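Local structure of amine Dehydrogenase (Pseudomonas putida, 1JMX) at residues 293-298 with 313-318; 14-19 with 332-337. The protein probably forms the beta-propeller subunit of a three-chain amine dehydrogenase that oxidises amines and passes the electrons on through heme c. All coordinates share one frame; numbering follows the deposited sequence.

Contact 1: 293-298 with 313-318; sequences LDHTYY and GTFNDL
His295 reaches from loop 293-298 to the turn and strand start at 313-318. Its CB points toward 313-318, and CG occupies the crowded position between the backbone N and the carbonyl carbon (chi1 59°). CG and CD2 lie under Phe315 CD1. His295 ND1 turns back on its own chain and donates to Thr296 O at 2.8 Å, coming from above the carbonyl plane. His295 ND1 is also 3.4 Å from Thr314 CG2, which CE1 meets too. At the tip, His295 NE2 reaches Asp317 OD1 in a 3.1 Å hydrogen bond (N-H...O 156°) that uses the syn lone pair. The carboxylate and imidazole planes lie 83° apart.

Both ring faces are covered. Phe315 presents its edge in an edge-to-face stack, with CD1 3.6 Å above the ring plane of His295 and over its centre; Tyr297 CE1 lies near the rim of the opposite face. In the seven-bladed propeller, 293-298 crosses from outer strand 286-292 of one blade to strand 299-302 of the next, whose 313-316 turn it meets, and the chain of another protein packs on both. Asp317 binds twice: its OD2, again through the syn lone pair, accepts from Tyr297 OH at 2.7 Å. With both ring nitrogens donating and a carboxylate at the tip, the imidazole may well be stabilised in its protonated form. An alanine at His295 would probably leave Asp317 with one fewer donor, deprive Phe315 of its stacking partner and loosen the Thr314 methyl packing.

Farther along, Thr314 OG1 sits 3.8 Å above the Tyr298 ring plane, over its centre. Gly313 has positive phi, and a CB there would come within 3.0 Å of Tyr298 CB.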
loop_
_atom_site.group_PDB
_atom_site.type_symbol
_atom_site.label_atom_id
_atom_site.label_comp_id
_atom_site.label_asym_id
_atom_site.label_seq_id
_atom_site.Cartn_x
_atom_site.Cartn_y
_atom_site.Cartn_z
ATOM N N LEU B 293 2.961 -22.865 -13.296
ATOM C CA LEU B 293 4.222 -22.836 -12.561
ATOM C C LEU B 293 4.067 -23.225 -11.097
ATOM O O LEU B 293 2.968 -23.214 -10.550
ATOM C CB LEU B 293 4.823 -21.432 -12.655
ATOM C CG LEU B 293 4.932 -20.848 -14.063
ATOM C CD1 LEU B 293 5.297 -19.395 -14.004
ATOM C CD2 LEU B 293 5.958 -21.626 -14.851
ATOM N N ASP B 294 5.188 -23.568 -10.467
ATOM C CA ASP B 294 5.201 -23.939 -9.055
ATOM C C ASP B 294 5.003 -22.687 -8.203
ATOM O O ASP B 294 4.619 -22.771 -7.039
ATOM C CB ASP B 294 6.523 -24.616 -8.694
ATOM C CG ASP B 294 6.673 -26.006 -9.313
ATOM O OD1 ASP B 294 5.823 -26.434 -10.130
ATOM O OD2 ASP B 294 7.667 -26.678 -8.975
ATOM N N HIS B 295 5.308 -21.533 -8.793
ATOM C CA HIS B 295 5.156 -20.228 -8.158
ATOM C C HIS B 295 5.467 -19.158 -9.199
ATOM O O HIS B 295 5.816 -19.477 -10.338
ATOM C CB HIS B 295 6.054 -20.082 -6.910
ATOM C CG HIS B 295 7.521 -20.238 -7.180
ATOM N ND1 HIS B 295 8.298 -19.222 -7.695
ATOM C CD2 HIS B 295 8.360 -21.282 -6.977
ATOM C CE1 HIS B 295 9.548 -19.630 -7.795
ATOM N NE2 HIS B 295 9.613 -20.877 -7.368
ATOM N N THR B 296 5.295 -17.894 -8.827
ATOM C CA THR B 296 5.568 -16.795 -9.743
ATOM C C THR B 296 7.048 -16.736 -10.087
ATOM O O THR B 296 7.900 -16.973 -9.231
ATOM C CB THR B 296 5.155 -15.440 -9.133
ATOM O OG1 THR B 296 3.755 -15.450 -8.881
ATOM C CG2 THR B 296 5.457 -14.293 -10.073
ATOM N N TYR B 297 7.331 -16.507 -11.363
ATOM C CA TYR B 297 8.695 -16.354 -11.856
ATOM C C TYR B 297 8.688 -15.034 -12.626
ATOM O O TYR B 297 7.678 -14.675 -13.231
ATOM C CB TYR B 297 9.096 -17.510 -12.776
ATOM C CG TYR B 297 9.420 -18.807 -12.062
ATOM C CD1 TYR B 297 8.462 -19.811 -11.936
ATOM C CD2 TYR B 297 10.690 -19.038 -11.529
ATOM C CE1 TYR B 297 8.754 -21.012 -11.297
ATOM C CE2 TYR B 297 10.996 -20.237 -10.892
ATOM C CZ TYR B 297 10.020 -21.219 -10.775
ATOM O OH TYR B 297 10.293 -22.394 -10.108
ATOM N N TYR B 298 9.786 -14.291 -12.569
ATOM C CA TYR B 298 9.865 -12.998 -13.248
ATOM C C TYR B 298 10.518 -12.996 -14.620
ATOM O O TYR B 298 9.994 -12.427 -15.577
ATOM C CB TYR B 298 10.706 -12.014 -12.437
ATOM C CG TYR B 298 10.140 -11.484 -11.148
ATOM C CD1 TYR B 298 8.763 -11.384 -10.931
ATOM C CD2 TYR B 298 11.000 -10.999 -10.163
ATOM C CE1 TYR B 298 8.264 -10.797 -9.756
ATOM C CE2 TYR B 298 10.520 -10.422 -9.008
ATOM C CZ TYR B 298 9.160 -10.317 -8.802
ATOM O OH TYR B 298 8.719 -9.716 -7.648
ATOM N N GLY B 313 14.502 -15.286 -11.072
ATOM C CA GLY B 313 13.909 -14.206 -10.306
ATOM C C GLY B 313 13.054 -14.816 -9.211
ATOM O O GLY B 313 12.963 -16.041 -9.118
ATOM N N THR B 314 12.482 -13.988 -8.343
ATOM C CA THR B 314 11.605 -14.486 -7.280
ATOM C C THR B 314 12.328 -15.188 -6.103
ATOM O O THR B 314 13.039 -14.525 -5.345
ATOM C CB THR B 314 10.447 -15.329 -7.928
ATOM O OG1 THR B 314 9.496 -14.434 -8.523
ATOM C CG2 THR B 314 9.741 -16.218 -6.945
ATOM N N PHE B 315 12.190 -16.509 -5.977
ATOM C CA PHE B 315 12.801 -17.261 -4.895
ATOM C C PHE B 315 14.209 -17.693 -5.276
ATOM O O PHE B 315 14.828 -17.077 -6.133
ATOM C CB PHE B 315 11.944 -18.482 -4.532
ATOM C CG PHE B 315 10.631 -18.144 -3.876
ATOM C CD1 PHE B 315 9.484 -18.866 -4.182
ATOM C CD2 PHE B 315 10.540 -17.119 -2.943
ATOM C CE1 PHE B 315 8.267 -18.572 -3.570
ATOM C CE2 PHE B 315 9.325 -16.823 -2.328
ATOM C CZ PHE B 315 8.194 -17.551 -2.644
ATOM N N ASN B 316 14.697 -18.773 -4.668
ATOM C CA ASN B 316 16.048 -19.256 -4.928
ATOM C C ASN B 316 16.198 -20.432 -5.886
ATOM O O ASN B 316 17.219 -21.114 -5.847
ATOM C CB ASN B 316 16.761 -19.580 -3.610
ATOM C CG ASN B 316 16.114 -20.713 -2.867
ATOM O OD1 ASN B 316 15.038 -21.173 -3.234
ATOM N ND2 ASN B 316 16.763 -21.173 -1.810
ATOM N N ASP B 317 15.206 -20.684 -6.738
ATOM C CA ASP B 317 15.327 -21.788 -7.686
ATOM C C ASP B 317 15.065 -21.428 -9.146
ATOM O O ASP B 317 14.223 -20.578 -9.454
ATOM C CB ASP B 317 14.434 -22.979 -7.276
ATOM C CG ASP B 317 12.945 -22.704 -7.466
ATOM O OD1 ASP B 317 12.340 -22.073 -6.582
ATOM O OD2 ASP B 317 12.375 -23.128 -8.489
ATOM N N LEU B 318 15.849 -22.036 -10.034
ATOM C CA LEU B 318 15.682 -21.861 -11.470
ATOM C C LEU B 318 14.837 -23.033 -11.959
ATOM O O LEU B 318 15.094 -24.181 -11.602
ATOM C CB LEU B 318 17.018 -21.941 -12.225
ATOM C CG LEU B 318 18.172 -20.944 -12.123
ATOM C CD1 LEU B 318 17.686 -19.536 -12.384
ATOM C CD2 LEU B 318 18.814 -21.066 -10.776
#

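Contact 2: 14-19 with 332-337; sequences MIVTNY and IKLPGG
This is a contact between blades, where the first and last blades of the propeller adjoin, beside the closure made by strand 345-348 on 12-18: strand 12-18 meets the loop 334-337 that follows strand 327-333. Side chains and loop backbone carry it: the one close backbone pair is Tyr19 CA and Gly337 CA, 5.1 Å apart, and the two segments together bury 256 Å².

Its apolar part is a methyl contact. Val16 CG2, set in the crowded position between backbone N and carbonyl carbon, touches Leu334 CD1 at 3.7 Å, while Leu334 CD2 is slightly farther from Val16 CG2, at 4.1 Å. The two side chains cross obliquely. Leu334 is extended at its second torsion (chi2 174°), which carries its branch across to the valine.

Two residues along, Asn18 has CG anti to its backbone N (chi1 -176°), so its amide projects into the turn made by 335-337. Asn18 CG comes within 3.1 Å of Pro335 O and 3.4 Å of Gly337 O, placing the flat group against loop backbone. Gly336 suits this tight approach: a CB there would collide with the Asn18 amide and would also be jammed against the preceding carbonyl oxygen. Tyr19 leads away, and its OH bonds to an acidic side chain of the chain of another protein.

Around these contacts, Val16 also packs on Leu318 of strand 317-322 and on Pro344, Asn18 and Pro335 both touch His24 of strand 22-27, and Ile332 rests on Val26 of that strand, so the interface runs between the two sheets.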
loop_
_atom_site.group_PDB
_atom_site.type_symbol
_atom_site.label_atom_id
_atom_site.label_comp_id
_atom_site.label_asym_id
_atom_site.label_seq_id
_atom_site.Cartn_x
_atom_site.Cartn_y
_atom_site.Cartn_z
ATOM N N MET B 14 25.759 -19.514 -17.170
ATOM C CA MET B 14 24.692 -18.583 -16.838
ATOM C C MET B 14 24.955 -17.961 -15.484
ATOM O O MET B 14 25.288 -18.658 -14.529
ATOM C CB MET B 14 23.344 -19.302 -16.787
ATOM C CG MET B 14 22.192 -18.434 -16.272
ATOM S SD MET B 14 20.665 -19.375 -16.021
ATOM C CE MET B 14 19.951 -19.174 -17.599
ATOM N N ILE B 15 24.847 -16.642 -15.407
ATOM C CA ILE B 15 25.039 -15.979 -14.133
ATOM C C ILE B 15 23.709 -15.486 -13.595
ATOM O O ILE B 15 22.828 -15.072 -14.352
ATOM C CB ILE B 15 26.019 -14.802 -14.199
ATOM C CG1 ILE B 15 25.536 -13.743 -15.192
ATOM C CG2 ILE B 15 27.405 -15.304 -14.519
ATOM C CD1 ILE B 15 26.292 -12.425 -15.074
ATOM N N VAL B 16 23.560 -15.599 -12.282
ATOM C CA VAL B 16 22.363 -15.156 -11.585
ATOM C C VAL B 16 22.795 -14.659 -10.217
ATOM O O VAL B 16 23.699 -15.217 -9.602
ATOM C CB VAL B 16 21.307 -16.300 -11.383
ATOM C CG1 VAL B 16 20.686 -16.704 -12.700
ATOM C CG2 VAL B 16 21.933 -17.508 -10.699
ATOM N N THR B 17 22.197 -13.569 -9.766
ATOM C CA THR B 17 22.528 -13.066 -8.448
ATOM C C THR B 17 21.427 -13.512 -7.476
ATOM O O THR B 17 20.251 -13.581 -7.820
ATOM C CB THR B 17 22.819 -11.545 -8.446
ATOM O OG1 THR B 17 21.673 -10.821 -8.904
ATOM C CG2 THR B 17 24.009 -11.245 -9.364
ATOM N N ASN B 18 21.864 -13.828 -6.269
ATOM C CA ASN B 18 21.054 -14.380 -5.199
ATOM C C ASN B 18 21.067 -13.387 -4.050
ATOM O O ASN B 18 22.078 -12.719 -3.842
ATOM C CB ASN B 18 21.747 -15.677 -4.810
ATOM C CG ASN B 18 21.020 -16.435 -3.793
ATOM O OD1 ASN B 18 20.092 -17.173 -4.099
ATOM N ND2 ASN B 18 21.459 -16.305 -2.550
ATOM N N TYR B 19 20.052 -13.443 -3.188
ATOM C CA TYR B 19 19.950 -12.458 -2.119
ATOM C C TYR B 19 21.029 -12.055 -1.148
ATOM O O TYR B 19 21.372 -10.849 -1.139
ATOM C CB TYR B 19 18.634 -12.478 -1.356
ATOM C CG TYR B 19 18.176 -11.049 -1.178
ATOM C CD1 TYR B 19 17.210 -10.510 -2.014
ATOM C CD2 TYR B 19 18.798 -10.198 -0.251
ATOM C CE1 TYR B 19 16.874 -9.175 -1.945
ATOM C CE2 TYR B 19 18.474 -8.858 -0.178
ATOM C CZ TYR B 19 17.509 -8.355 -1.030
ATOM O OH TYR B 19 17.167 -7.031 -0.971
ATOM N N ILE B 332 16.946 -26.011 -10.471
ATOM C CA ILE B 332 18.292 -25.790 -9.972
ATOM C C ILE B 332 18.088 -24.991 -8.691
ATOM O O ILE B 332 17.542 -23.888 -8.723
ATOM C CB ILE B 332 19.144 -24.963 -10.973
ATOM C CG1 ILE B 332 19.304 -25.728 -12.292
ATOM C CG2 ILE B 332 20.516 -24.633 -10.369
ATOM C CD1 ILE B 332 19.968 -24.928 -13.379
ATOM N N LYS B 333 18.443 -25.588 -7.561
ATOM C CA LYS B 333 18.310 -24.914 -6.275
ATOM C C LYS B 333 19.597 -24.132 -6.014
ATOM O O LYS B 333 20.683 -24.709 -5.988
ATOM C CB LYS B 333 18.053 -25.940 -5.162
ATOM C CG LYS B 333 18.010 -25.379 -3.734
ATOM C CD LYS B 333 16.826 -24.452 -3.497
ATOM C CE LYS B 333 15.481 -25.170 -3.676
ATOM N NZ LYS B 333 14.310 -24.259 -3.436
ATOM N N LEU B 334 19.473 -22.814 -5.893
ATOM C CA LEU B 334 20.621 -21.946 -5.644
ATOM C C LEU B 334 20.906 -21.754 -4.158
ATOM O O LEU B 334 19.985 -21.677 -3.341
ATOM C CB LEU B 334 20.376 -20.567 -6.244
ATOM C CG LEU B 334 20.136 -20.433 -7.737
ATOM C CD1 LEU B 334 19.779 -18.992 -8.041
ATOM C CD2 LEU B 334 21.375 -20.865 -8.485
ATOM N N PRO B 335 22.192 -21.697 -3.782
ATOM C CA PRO B 335 22.539 -21.495 -2.374
ATOM C C PRO B 335 22.074 -20.089 -1.956
ATOM O O PRO B 335 22.135 -19.151 -2.754
ATOM C CB PRO B 335 24.070 -21.587 -2.386
ATOM C CG PRO B 335 24.340 -22.538 -3.493
ATOM C CD PRO B 335 23.381 -22.069 -4.568
ATOM N N GLY B 336 21.587 -19.953 -0.725
ATOM C CA GLY B 336 21.135 -18.658 -0.246
ATOM C C GLY B 336 19.638 -18.418 -0.322
ATOM O O GLY B 336 18.848 -19.315 -0.053
ATOM N N GLY B 337 19.245 -17.208 -0.706
ATOM C CA GLY B 337 17.832 -16.889 -0.777
ATOM C C GLY B 337 17.272 -16.390 -2.098
ATOM O O GLY B 337 17.658 -16.838 -3.175
#

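In the fold
From the N terminus, the chain first lays down 14-19 in the opening blade and meets its partner, 332-337, only after passing round the whole propeller; contact 2 thus closes a loop of 312 residues. Within that span, contact 1 closes a short one of 14 residues, from the crossing between blades to the start of strand 317-322, without crossing the other. Their centres lie 11 Å apart, and adjacent strands 317-322 and 327-333 link them: probable hydrogen bonds join Leu318 N to Ile332 O and Asn316 O to Leu334 N. Contact 1 joins the linker from the preceding blade to the last blade, and contact 2 joins the last blade to the first.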